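Local coordinates for protein Azi13 (Streptomyces sahachiroi, PDB 5HMB) that probably acts as a hotdog-fold acyl-CoA-type thioesterase of the PaaI family, working in the biosynthesis of the antibiotic azinomycin, at residues V15-L20 / A38-P43; D28-Y33 / S61-R66; A54-V59 / G125-H130; E113-D116 / R120-A123. All coordinates share one frame; numbering follows the deposited sequence. Where two conformers were deposited one is given.

Contact 1 of 4, residues V15-L20 / A38-P43; sequences VEHLGL and ADLLQP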
loop_
_atom_site.group_PDB
_atom_site.type_symbol
_atom_site.label_atom_id
_atom_site.label_comp_id
_atom_site.label_asym_id
_atom_site.label_seq_id
_atom_site.Cartn_x
_atom_site.Cartn_y
_atom_site.Cartn_z
ATOM N N VAL A 15 8.815 16.130 -14.558
ATOM C CA VAL A 15 9.101 15.015 -15.454
ATOM C C VAL A 15 10.356 15.291 -16.275
ATOM O O VAL A 15 11.185 14.393 -16.484
ATOM C CB VAL A 15 7.886 14.725 -16.343
ATOM C CG1 VAL A 15 8.243 13.684 -17.379
ATOM C CG2 VAL A 15 6.739 14.245 -15.485
ATOM N N GLU A 16 10.534 16.537 -16.731
ATOM C CA GLU A 16 11.773 16.897 -17.420
ATOM C C GLU A 16 12.982 16.683 -16.518
ATOM O O GLU A 16 13.997 16.127 -16.948
ATOM C CB GLU A 16 11.723 18.348 -17.905
ATOM N N HIS A 17 12.895 17.125 -15.260
ATOM C CA HIS A 17 14.033 16.974 -14.358
ATOM C C HIS A 17 14.371 15.507 -14.122
ATOM O O HIS A 17 15.544 15.148 -13.972
ATOM C CB HIS A 17 13.755 17.667 -13.031
ATOM C CG HIS A 17 14.790 17.394 -11.988
ATOM N ND1 HIS A 17 16.013 18.025 -11.974
ATOM C CD2 HIS A 17 14.782 16.558 -10.924
ATOM C CE1 HIS A 17 16.717 17.592 -10.943
ATOM N NE2 HIS A 17 15.992 16.702 -10.289
ATOM N N LEU A 18 13.354 14.642 -14.073
ATOM C CA LEU A 18 13.597 13.214 -13.911
ATOM C C LEU A 18 14.347 12.618 -15.095
ATOM O O LEU A 18 14.926 11.541 -14.961
ATOM C CB LEU A 18 12.274 12.471 -13.716
ATOM C CG LEU A 18 11.496 12.775 -12.429
ATOM C CD1 LEU A 18 10.158 12.026 -12.413
ATOM C CD2 LEU A 18 12.329 12.456 -11.171
ATOM N N GLY A 19 14.355 13.287 -16.242
ATOM C CA GLY A 19 15.025 12.750 -17.405
ATOM C C GLY A 19 14.254 11.682 -18.141
ATOM O O GLY A 19 14.841 10.958 -18.951
ATOM N N LEU A 20 12.957 11.555 -17.884
ATOM C CA LEU A 20 12.157 10.546 -18.564
ATOM C C LEU A 20 12.033 10.855 -20.046
ATOM O O LEU A 20 11.792 11.998 -20.438
ATOM C CB LEU A 20 10.761 10.474 -17.957
ATOM C CG LEU A 20 10.603 9.835 -16.593
ATOM C CD1 LEU A 20 9.136 9.893 -16.219
ATOM C CD2 LEU A 20 11.083 8.401 -16.653
ATOM N N ALA A 38 23.912 11.423 -10.981
ATOM C CA ALA A 38 24.563 11.829 -9.740
ATOM C C ALA A 38 23.628 12.655 -8.858
ATOM O O ALA A 38 23.587 12.463 -7.638
ATOM C CB ALA A 38 25.841 12.607 -10.057
ATOM N N ASP A 39 22.867 13.575 -9.453
ATOM C CA ASP A 39 21.977 14.438 -8.679
ATOM C C ASP A 39 20.708 13.736 -8.207
ATOM O O ASP A 39 19.960 14.317 -7.412
ATOM C CB ASP A 39 21.598 15.680 -9.495
ATOM C CG ASP A 39 21.026 15.337 -10.854
ATOM O OD1 ASP A 39 21.372 14.263 -11.389
ATOM O OD2 ASP A 39 20.233 16.142 -11.388
ATOM N N LEU A 40 20.446 12.515 -8.665
ATOM C CA LEU A 40 19.272 11.762 -8.251
ATOM C C LEU A 40 19.574 10.768 -7.140
ATOM O O LEU A 40 18.688 10.001 -6.753
ATOM C CB LEU A 40 18.663 11.034 -9.451
ATOM C CG LEU A 40 18.275 11.912 -10.634
ATOM C CD1 LEU A 40 17.651 11.090 -11.757
ATOM C CD2 LEU A 40 17.323 13.015 -10.172
ATOM N N LEU A 41 20.795 10.771 -6.610
ATOM C CA LEU A 41 21.227 9.764 -5.655
ATOM C C LEU A 41 20.969 10.209 -4.227
ATOM O O LEU A 41 20.853 11.401 -3.929
ATOM C CB LEU A 41 22.716 9.468 -5.818
ATOM C CG LEU A 41 23.167 8.974 -7.187
ATOM C CD1 LEU A 41 24.673 9.058 -7.296
ATOM C CD2 LEU A 41 22.692 7.553 -7.391
ATOM N N GLN A 42 20.901 9.231 -3.344
ATOM C CA GLN A 42 20.857 9.437 -1.907
ATOM C C GLN A 42 22.243 9.191 -1.316
ATOM O O GLN A 42 23.125 8.659 -1.990
ATOM C CB GLN A 42 19.796 8.520 -1.289
ATOM C CG GLN A 42 19.995 7.039 -1.525
ATOM C CD GLN A 42 18.952 6.198 -0.800
ATOM O OE1 GLN A 42 17.757 6.539 -0.769
ATOM N NE2 GLN A 42 19.399 5.104 -0.197
ATOM N N PRO A 43 22.480 9.591 -0.058
ATOM C CA PRO A 43 23.868 9.720 0.438
ATOM C C PRO A 43 24.834 8.561 0.178
ATOM O O PRO A 43 26.047 8.805 0.162
ATOM C CB PRO A 43 23.653 9.933 1.940
ATOM C CG PRO A 43 22.411 10.750 1.988
ATOM C CD PRO A 43 21.528 10.226 0.877
#
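The imidazole of His17 and the carboxylate of Asp39 confront each other from opposite directions, their planes 78° apart and so nearly perpendicular. Their closest atoms are His17 CE1 and Asp39 OD2, 3.8 Å apart. The approach to the ring is oblique, and CE1, not a ring nitrogen, is the ring atom nearest the oxygen. Leu40 also comes at the ring obliquely: its CD2 methyl lies 3.9 Å from His17 NE2, the two side chains sliding past each other in opposite directions. A further ring, His17 of the second subunit, stacks on this imidazole, so a flat side chain here serves the contact with the second subunit as well. His17 has its CG anti to the backbone N (chi1 172°), which brings the ring within reach of the 3-10 segment 38-40. The charge of Asp39 is met mainly by Arg37, which forms a salt bridge to OD2 and also binds the carbonyl O of His17, tying the two segments together indirectly. The other methyl of Leu40, CD1, lies 4.2 Å from Leu18 O. Here the helix ends in a Schellman motif: Gly19, with positive phi, suits the turn because a side chain would be jammed against the preceding carbonyl. Leu18 lies against Ala54 and Ser58 of helix 49-68, Leu40 packs on Leu47 and on Tyr14 of the second subunit, and the contact thus joins the short helix 13-18 to the loop that leads from strand 29-35 into helix 49-68.

Contact 2 of 4, residues D28-Y33 / S61-R66; sequences DRAVAY and SAAADR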
loop_
_atom_site.group_PDB
_atom_site.type_symbol
_atom_site.label_atom_id
_atom_site.label_comp_id
_atom_site.label_asym_id
_atom_site.label_seq_id
_atom_site.Cartn_x
_atom_site.Cartn_y
_atom_site.Cartn_z
ATOM N N ASP A 28 -3.470 2.148 -23.388
ATOM C CA ASP A 28 -3.359 0.876 -22.703
ATOM C C ASP A 28 -1.939 0.554 -22.242
ATOM O O ASP A 28 -1.711 -0.541 -21.712
ATOM C CB ASP A 28 -3.884 -0.241 -23.614
ATOM C CG ASP A 28 -3.069 -0.378 -24.882
ATOM O OD1 ASP A 28 -2.296 0.556 -25.197
ATOM O OD2 ASP A 28 -3.198 -1.417 -25.565
ATOM N N ARG A 29 -0.991 1.476 -22.403
ATOM C CA ARG A 29 0.407 1.231 -22.087
ATOM C C ARG A 29 1.198 2.511 -22.307
ATOM O O ARG A 29 0.967 3.221 -23.286
ATOM C CB ARG A 29 0.978 0.105 -22.960
ATOM C CG ARG A 29 2.488 -0.093 -22.848
ATOM C CD ARG A 29 2.896 -1.456 -23.413
ATOM N NE ARG A 29 2.172 -1.760 -24.646
ATOM C CZ ARG A 29 2.637 -1.531 -25.871
ATOM N NH1 ARG A 29 1.900 -1.833 -26.933
ATOM N NH2 ARG A 29 3.845 -1.009 -26.037
ATOM N N ALA A 30 2.124 2.794 -21.400
ATOM C CA ALA A 30 3.087 3.870 -21.565
ATOM C C ALA A 30 4.461 3.334 -21.186
ATOM O O ALA A 30 4.573 2.537 -20.252
ATOM C CB ALA A 30 2.730 5.093 -20.715
ATOM N N VAL A 31 5.497 3.750 -21.924
ATOM C CA VAL A 31 6.862 3.250 -21.754
ATOM C C VAL A 31 7.817 4.433 -21.781
ATOM O O VAL A 31 7.788 5.234 -22.722
ATOM C CB VAL A 31 7.258 2.249 -22.858
ATOM C CG1 VAL A 31 8.719 1.834 -22.686
ATOM C CG2 VAL A 31 6.337 1.039 -22.876
ATOM N N ALA A 32 8.673 4.541 -20.767
ATOM C CA ALA A 32 9.658 5.611 -20.727
ATOM C C ALA A 32 11.016 5.059 -20.329
ATOM O O ALA A 32 11.108 4.117 -19.534
ATOM C CB ALA A 32 9.254 6.725 -19.756
ATOM N N TYR A 33 12.063 5.655 -20.889
ATOM C CA TYR A 33 13.438 5.327 -20.559
ATOM C C TYR A 33 14.015 6.455 -19.725
ATOM O O TYR A 33 13.608 7.613 -19.859
ATOM C CB TYR A 33 14.296 5.136 -21.818
ATOM C CG TYR A 33 13.769 4.096 -22.780
ATOM C CD1 TYR A 33 13.869 2.741 -22.489
ATOM C CD2 TYR A 33 13.179 4.466 -23.985
ATOM C CE1 TYR A 33 13.393 1.775 -23.364
ATOM C CE2 TYR A 33 12.700 3.506 -24.872
ATOM C CZ TYR A 33 12.811 2.164 -24.553
ATOM O OH TYR A 33 12.344 1.204 -25.418
ATOM N N SER A 61 0.570 8.204 -14.818
ATOM C CA SER A 61 -0.298 9.353 -15.102
ATOM C C SER A 61 -0.380 9.619 -16.593
ATOM O O SER A 61 -1.448 9.979 -17.109
ATOM C CB SER A 61 0.203 10.618 -14.398
ATOM O OG SER A 61 -0.150 10.642 -13.028
ATOM N N ALA A 62 0.750 9.486 -17.296
ATOM C CA ALA A 62 0.742 9.653 -18.745
ATOM C C ALA A 62 -0.231 8.687 -19.389
ATOM O O ALA A 62 -1.013 9.069 -20.265
ATOM C CB ALA A 62 2.145 9.443 -19.320
ATOM N N ALA A 63 -0.199 7.418 -18.966
ATOM C CA ALA A 63 -1.088 6.433 -19.563
ATOM C C ALA A 63 -2.540 6.713 -19.198
ATOM O O ALA A 63 -3.426 6.631 -20.058
ATOM C CB ALA A 63 -0.692 5.026 -19.137
ATOM N N ALA A 64 -2.798 7.039 -17.926
ATOM C CA ALA A 64 -4.164 7.301 -17.475
ATOM C C ALA A 64 -4.773 8.483 -18.219
ATOM O O ALA A 64 -5.941 8.443 -18.616
ATOM C CB ALA A 64 -4.184 7.579 -15.974
ATOM N N ASP A 65 -3.993 9.554 -18.373
ATOM C CA ASP A 65 -4.428 10.734 -19.108
ATOM C C ASP A 65 -4.783 10.374 -20.543
ATOM O O ASP A 65 -5.853 10.735 -21.045
ATOM C CB ASP A 65 -3.314 11.775 -19.069
ATOM C CG ASP A 65 -3.837 13.180 -19.057
ATOM O OD1 ASP A 65 -4.812 13.449 -18.318
ATOM O OD2 ASP A 65 -3.270 14.016 -19.788
ATOM N N ARG A 66 -3.894 9.633 -21.209
ATOM C CA ARG A 66 -4.122 9.221 -22.590
ATOM C C ARG A 66 -5.331 8.301 -22.719
ATOM O O ARG A 66 -6.011 8.313 -23.753
ATOM C CB ARG A 66 -2.855 8.552 -23.138
ATOM C CG ARG A 66 -2.938 8.071 -24.588
ATOM C CD ARG A 66 -3.189 9.214 -25.582
ATOM N NE ARG A 66 -3.306 8.714 -26.952
ATOM C CZ ARG A 66 -4.445 8.301 -27.511
ATOM N NH1 ARG A 66 -5.580 8.334 -26.823
ATOM N NH2 ARG A 66 -4.450 7.854 -28.760
#
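Ala30 and Ala63 meet methyl to methyl, CB to CB at 3.8 Å, and this one touch is the tight heart of the contact. With their CA atoms 5.3 Å apart, strand 29-35 and helix 49-68 come very near each other, and alanine suits both places because each CB points toward the other segment with little depth to fill. The methyl of Ala30 also lies 4.1 Å from the backbone N of Ala63, so it rests on the helix backbone as well as on the opposing side chain. Both residues are buried. Away from this point the fit soon slackens. Arg29 C is 4.5 Å from Ala63 CB, a marginal approach made by backbone, while the CB of Arg29 points away from the helix, and the chain touches Leu99 of strand 93-100. Alternation along the strand accounts for this: Ala30 turns to the helix, and its neighbour Arg29 turns to the other face, where a long charged chain is tolerated. Asp28 and Asp65 are exposed to solvent, and the exposed Arg66 leans on Ile25. The strand is held in the sheet by backbone bonds from Ala30 to Ala98 and from Val31 to Glu23 and Arg24, placing it between strands 93-100 and 21-26. Ala63 and Ala64 also touch Trp110 of strand 107-115, so this part of the helix lies in the hollow of the curved sheet.

Contact 3 of 4, residues A54-V59 / G125-H130; sequences AVVESV and GQVRLH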
loop_
_atom_site.group_PDB
_atom_site.type_symbol
_atom_site.label_atom_id
_atom_site.label_comp_id
_atom_site.label_asym_id
_atom_site.label_seq_id
_atom_site.Cartn_x
_atom_site.Cartn_y
_atom_site.Cartn_z
ATOM N N ALA A 54 8.420 8.820 -8.107
ATOM C CA ALA A 54 8.081 9.890 -9.039
ATOM C C ALA A 54 7.979 9.376 -10.472
ATOM O O ALA A 54 7.112 9.817 -11.237
ATOM C CB ALA A 54 9.126 11.005 -8.938
ATOM N N VAL A 55 8.880 8.472 -10.866
ATOM C CA VAL A 55 8.823 7.893 -12.208
ATOM C C VAL A 55 7.585 7.023 -12.366
ATOM O O VAL A 55 6.941 7.008 -13.425
ATOM C CB VAL A 55 10.096 7.075 -12.483
ATOM C CG1 VAL A 55 9.888 6.161 -13.702
ATOM C CG2 VAL A 55 11.276 8.000 -12.672
ATOM N N VAL A 56 7.269 6.235 -11.343
ATOM C CA VAL A 56 6.045 5.440 -11.374
ATOM C C VAL A 56 4.826 6.355 -11.520
ATOM O O VAL A 56 3.941 6.126 -12.356
ATOM C CB VAL A 56 5.976 4.564 -10.108
ATOM C CG1 VAL A 56 4.586 4.021 -9.902
ATOM C CG2 VAL A 56 6.983 3.405 -10.200
ATOM N N GLU A 57 4.775 7.418 -10.717
ATOM C CA GLU A 57 3.684 8.379 -10.835
ATOM C C GLU A 57 3.613 8.949 -12.250
ATOM O O GLU A 57 2.547 8.936 -12.884
ATOM C CB GLU A 57 3.850 9.490 -9.789
ATOM C CG GLU A 57 2.579 10.369 -9.649
ATOM C CD GLU A 57 1.446 9.635 -8.931
ATOM O OE1 GLU A 57 1.742 8.740 -8.109
ATOM O OE2 GLU A 57 0.265 9.947 -9.180
ATOM N N SER A 58 4.753 9.405 -12.786
ATOM C CA SER A 58 4.781 10.021 -14.119
ATOM C C SER A 58 4.304 9.057 -15.200
ATOM O O SER A 58 3.505 9.428 -16.070
ATOM C CB SER A 58 6.198 10.494 -14.464
ATOM O OG SER A 58 6.740 11.394 -13.520
ATOM N N VAL A 59 4.830 7.828 -15.211
ATOM C CA VAL A 59 4.522 6.937 -16.326
ATOM C C VAL A 59 3.063 6.481 -16.259
ATOM O O VAL A 59 2.369 6.406 -17.284
ATOM C CB VAL A 59 5.501 5.748 -16.374
ATOM C CG1 VAL A 59 5.174 4.871 -17.561
ATOM C CG2 VAL A 59 6.959 6.234 -16.479
ATOM N N GLY A 125 5.497 -0.122 -8.897
ATOM C CA GLY A 125 4.537 0.714 -8.190
ATOM C C GLY A 125 3.130 0.591 -8.747
ATOM O O GLY A 125 2.926 0.400 -9.949
ATOM N N GLN A 126 2.152 0.727 -7.848
ATOM C CA GLN A 126 0.737 0.767 -8.195
ATOM C C GLN A 126 0.222 2.174 -7.943
ATOM O O GLN A 126 0.429 2.719 -6.856
ATOM C CB GLN A 126 -0.073 -0.227 -7.361
ATOM C CG GLN A 126 0.579 -1.585 -7.225
ATOM C CD GLN A 126 0.640 -2.321 -8.550
ATOM O OE1 GLN A 126 -0.372 -2.433 -9.247
ATOM N NE2 GLN A 126 1.831 -2.816 -8.913
ATOM N N VAL A 127 -0.461 2.749 -8.932
ATOM C CA VAL A 127 -0.887 4.144 -8.897
ATOM C C VAL A 127 -2.402 4.199 -9.093
ATOM O O VAL A 127 -2.930 3.729 -10.112
ATOM C CB VAL A 127 -0.164 4.992 -9.954
ATOM C CG1 VAL A 127 -0.713 6.400 -9.979
ATOM C CG2 VAL A 127 1.296 5.046 -9.642
ATOM N N ARG A 128 -3.094 4.756 -8.105
ATOM C CA ARG A 128 -4.530 4.961 -8.163
ATOM C C ARG A 128 -4.759 6.419 -8.504
ATOM O O ARG A 128 -4.134 7.298 -7.900
ATOM C CB ARG A 128 -5.205 4.613 -6.835
ATOM C CG ARG A 128 -6.728 5.015 -6.786
ATOM C CD ARG A 128 -7.365 4.567 -5.462
ATOM N NE ARG A 128 -7.365 3.104 -5.300
ATOM C CZ ARG A 128 -8.362 2.334 -5.729
ATOM N NH1 ARG A 128 -9.402 2.897 -6.343
ATOM N NH2 ARG A 128 -8.332 1.016 -5.549
ATOM N N LEU A 129 -5.620 6.661 -9.491
ATOM C CA LEU A 129 -5.951 7.993 -9.958
ATOM C C LEU A 129 -7.465 8.143 -10.056
ATOM O O LEU A 129 -8.195 7.171 -10.254
ATOM C CB LEU A 129 -5.327 8.274 -11.324
ATOM C CG LEU A 129 -3.842 7.960 -11.503
ATOM C CD1 LEU A 129 -3.662 6.759 -12.416
ATOM C CD2 LEU A 129 -3.113 9.173 -12.059
ATOM N N HIS A 130 -7.927 9.374 -9.926
ATOM C CA HIS A 130 -9.349 9.698 -9.980
ATOM C C HIS A 130 -9.647 10.347 -11.325
ATOM O O HIS A 130 -8.847 11.147 -11.820
ATOM C CB HIS A 130 -9.707 10.621 -8.811
ATOM C CG HIS A 130 -11.141 11.057 -8.771
ATOM N ND1 HIS A 130 -12.196 10.170 -8.692
ATOM C CD2 HIS A 130 -11.692 12.295 -8.767
ATOM C CE1 HIS A 130 -13.334 10.842 -8.664
ATOM N NE2 HIS A 130 -13.057 12.132 -8.710
#
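Val56 of the central helix lies against Gly125 and Val127 of strand 121-133, part of the hotdog fold, in which a curved antiparallel sheet wraps a long helix. The axes of the short segments approach to 8.4 Å and cross at -49°. From CB, which points toward the strand, the valine forks. CG1, anti to the backbone N (chi1 164°), meets Val127 CG2 at 3.5 Å, tighter than an ordinary carbon contact, and Gly125 CA at 3.7 Å. CG2 lies 4.0 Å from the N of Gly125. Glycine suits that position because any CB there would collide with Val56 CG1. Were Val56 an alanine, both methyls would go, and a gap would probably open over Gly125 CA and Val127 CG2. One residue on, Glu57 has CG anti to its N and bends at chi2 (73°), so that its side chain crosses that of Val127 at about a right angle. Its OE2 lies 3.8 Å from Val127 CG1, a van der Waals contact between a carboxylate oxygen and a methyl; OE1 of this buried acid is hydrogen-bonded by Asn79, and the side chain packs on Phe83 of the second subunit. On another side of the helix, Ser58 suits a buried place because its hydroxyl has two partners. One is His48 of the second subunit; the other is Ala54 O, which Ser58 OG reaches at 2.8 Å from the face opposite to Ser58 N.

Contact 4 of 4, residues E113-D116 / R120-A123; sequences ETVD and RLVA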
loop_
_atom_site.group_PDB
_atom_site.type_symbol
_atom_site.label_atom_id
_atom_site.label_comp_id
_atom_site.label_asym_id
_atom_site.label_seq_id
_atom_site.Cartn_x
_atom_site.Cartn_y
_atom_site.Cartn_z
ATOM N N GLU A 113 6.243 -1.169 -13.813
ATOM C CA GLU A 113 7.479 -1.894 -13.515
ATOM C C GLU A 113 8.668 -1.153 -14.109
ATOM O O GLU A 113 8.630 -0.721 -15.268
ATOM C CB GLU A 113 7.446 -3.327 -14.057
ATOM C CG GLU A 113 6.331 -4.182 -13.488
ATOM C CD GLU A 113 6.358 -5.588 -14.030
ATOM O OE1 GLU A 113 7.283 -5.890 -14.810
ATOM O OE2 GLU A 113 5.454 -6.378 -13.688
ATOM N N THR A 114 9.711 -0.990 -13.307
ATOM C CA THR A 114 10.963 -0.394 -13.741
ATOM C C THR A 114 12.015 -1.493 -13.789
ATOM O O THR A 114 12.319 -2.094 -12.749
ATOM C CB THR A 114 11.399 0.706 -12.779
ATOM O OG1 THR A 114 10.456 1.782 -12.804
ATOM C CG2 THR A 114 12.772 1.223 -13.152
ATOM N N VAL A 115 12.577 -1.749 -14.981
ATOM C CA VAL A 115 13.555 -2.824 -15.174
ATOM C C VAL A 115 14.870 -2.269 -15.723
ATOM O O VAL A 115 14.923 -1.199 -16.340
ATOM C CB VAL A 115 13.028 -3.928 -16.114
ATOM C CG1 VAL A 115 11.713 -4.489 -15.609
ATOM C CG2 VAL A 115 12.857 -3.379 -17.514
ATOM N N ASP A 116 15.941 -3.037 -15.531
ATOM C CA ASP A 116 17.214 -2.686 -16.145
ATOM C C ASP A 116 17.357 -3.375 -17.502
ATOM O O ASP A 116 16.433 -4.028 -18.001
ATOM C CB ASP A 116 18.393 -3.005 -15.215
ATOM C CG ASP A 116 18.560 -4.503 -14.904
ATOM O OD1 ASP A 116 18.034 -5.392 -15.616
ATOM O OD2 ASP A 116 19.263 -4.781 -13.914
ATOM N N ARG A 120 15.987 -7.334 -15.112
ATOM C CA ARG A 120 15.901 -7.343 -13.654
ATOM C C ARG A 120 14.924 -6.273 -13.176
ATOM O O ARG A 120 15.103 -5.089 -13.473
ATOM C CB ARG A 120 17.278 -7.091 -13.051
ATOM C CG ARG A 120 17.304 -7.025 -11.523
ATOM C CD ARG A 120 18.647 -6.518 -10.979
ATOM N NE ARG A 120 18.800 -5.073 -11.172
ATOM C CZ ARG A 120 19.705 -4.319 -10.547
ATOM N NH1 ARG A 120 20.548 -4.867 -9.674
ATOM N NH2 ARG A 120 19.761 -3.013 -10.792
ATOM N N LEU A 121 13.906 -6.684 -12.420
ATOM C CA LEU A 121 12.942 -5.738 -11.865
ATOM C C LEU A 121 13.589 -4.964 -10.724
ATOM O O LEU A 121 13.904 -5.535 -9.676
ATOM C CB LEU A 121 11.689 -6.478 -11.406
ATOM C CG LEU A 121 10.559 -5.606 -10.866
ATOM C CD1 LEU A 121 10.037 -4.654 -11.920
ATOM C CD2 LEU A 121 9.440 -6.489 -10.343
ATOM N N VAL A 122 13.787 -3.664 -10.925
ATOM C CA VAL A 122 14.399 -2.784 -9.932
ATOM C C VAL A 122 13.361 -2.175 -8.993
ATOM O O VAL A 122 13.624 -1.978 -7.805
ATOM C CB VAL A 122 15.199 -1.687 -10.664
ATOM C CG1 VAL A 122 15.811 -0.695 -9.673
ATOM C CG2 VAL A 122 16.270 -2.324 -11.544
ATOM N N ALA A 123 12.193 -1.806 -9.509
ATOM C CA ALA A 123 11.167 -1.194 -8.681
ATOM C C ALA A 123 9.835 -1.441 -9.355
ATOM O O ALA A 123 9.776 -1.702 -10.558
ATOM C CB ALA A 123 11.411 0.308 -8.483
#
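Asp116 swings its CG between its backbone N and carbonyl carbon (chi1 64°), while Arg120 runs out with CG anti to its N and then bends at chi3 (75°), folding NE back onto the acid. A salt bridge results, Asp116 OD2 to Arg120 NE at 2.8 Å, with the carboxylate and guanidinium planes 15° apart. The other oxygen, OD1, takes the backbone N of Arg120 at 2.9 Å from above the carboxylate plane. A short acid suits this turn because it binds both main chain and side chain of one residue; an asparagine in its place would probably cost Arg120 its close charge partner, leaving a long, weak pair to Asp91. Asp116 N returns a bond to Arg120 O. Leu121 CD1 lies 3.6 Å from Glu113 CB, a methyl against the aliphatic part of the glutamate. Thr114 turns its hydroxyl to Ser96, while its backbone N is bonded to Ala123 O at 2.8 Å. Thr114 O accepts from Val122 N at 2.8 Å, nearly in line with the carbonyl, and from Ala123 N at 3.3 Å, on a lone pair in its plane. Two residues facing one define a classic beta bulge, here in the hairpin of strands 107-115 and 121-133.

Contacts 2 and 3 form the core: both press helix 49-68 onto the curved sheet, one through alanine methyls, the other through valines and a buried acid, and they meet where Ala64 CB lies 3.7 Å from Leu129 CD1. Contacts 1 and 4 lie farther out; contact 1 has only van der Waals touches between its segments, its carboxylate being paired with Arg37, whereas contact 4 is held by main-chain bonds and a salt bridge. Contact 1 reaches contact 3 through Leu18 and Leu20 on Ser58, and both touch the second subunit. Contact 4 shares strand 121-133 with contact 3 and is nested inside the loop that contact 3 closes, yet their centres are about 15 Å apart.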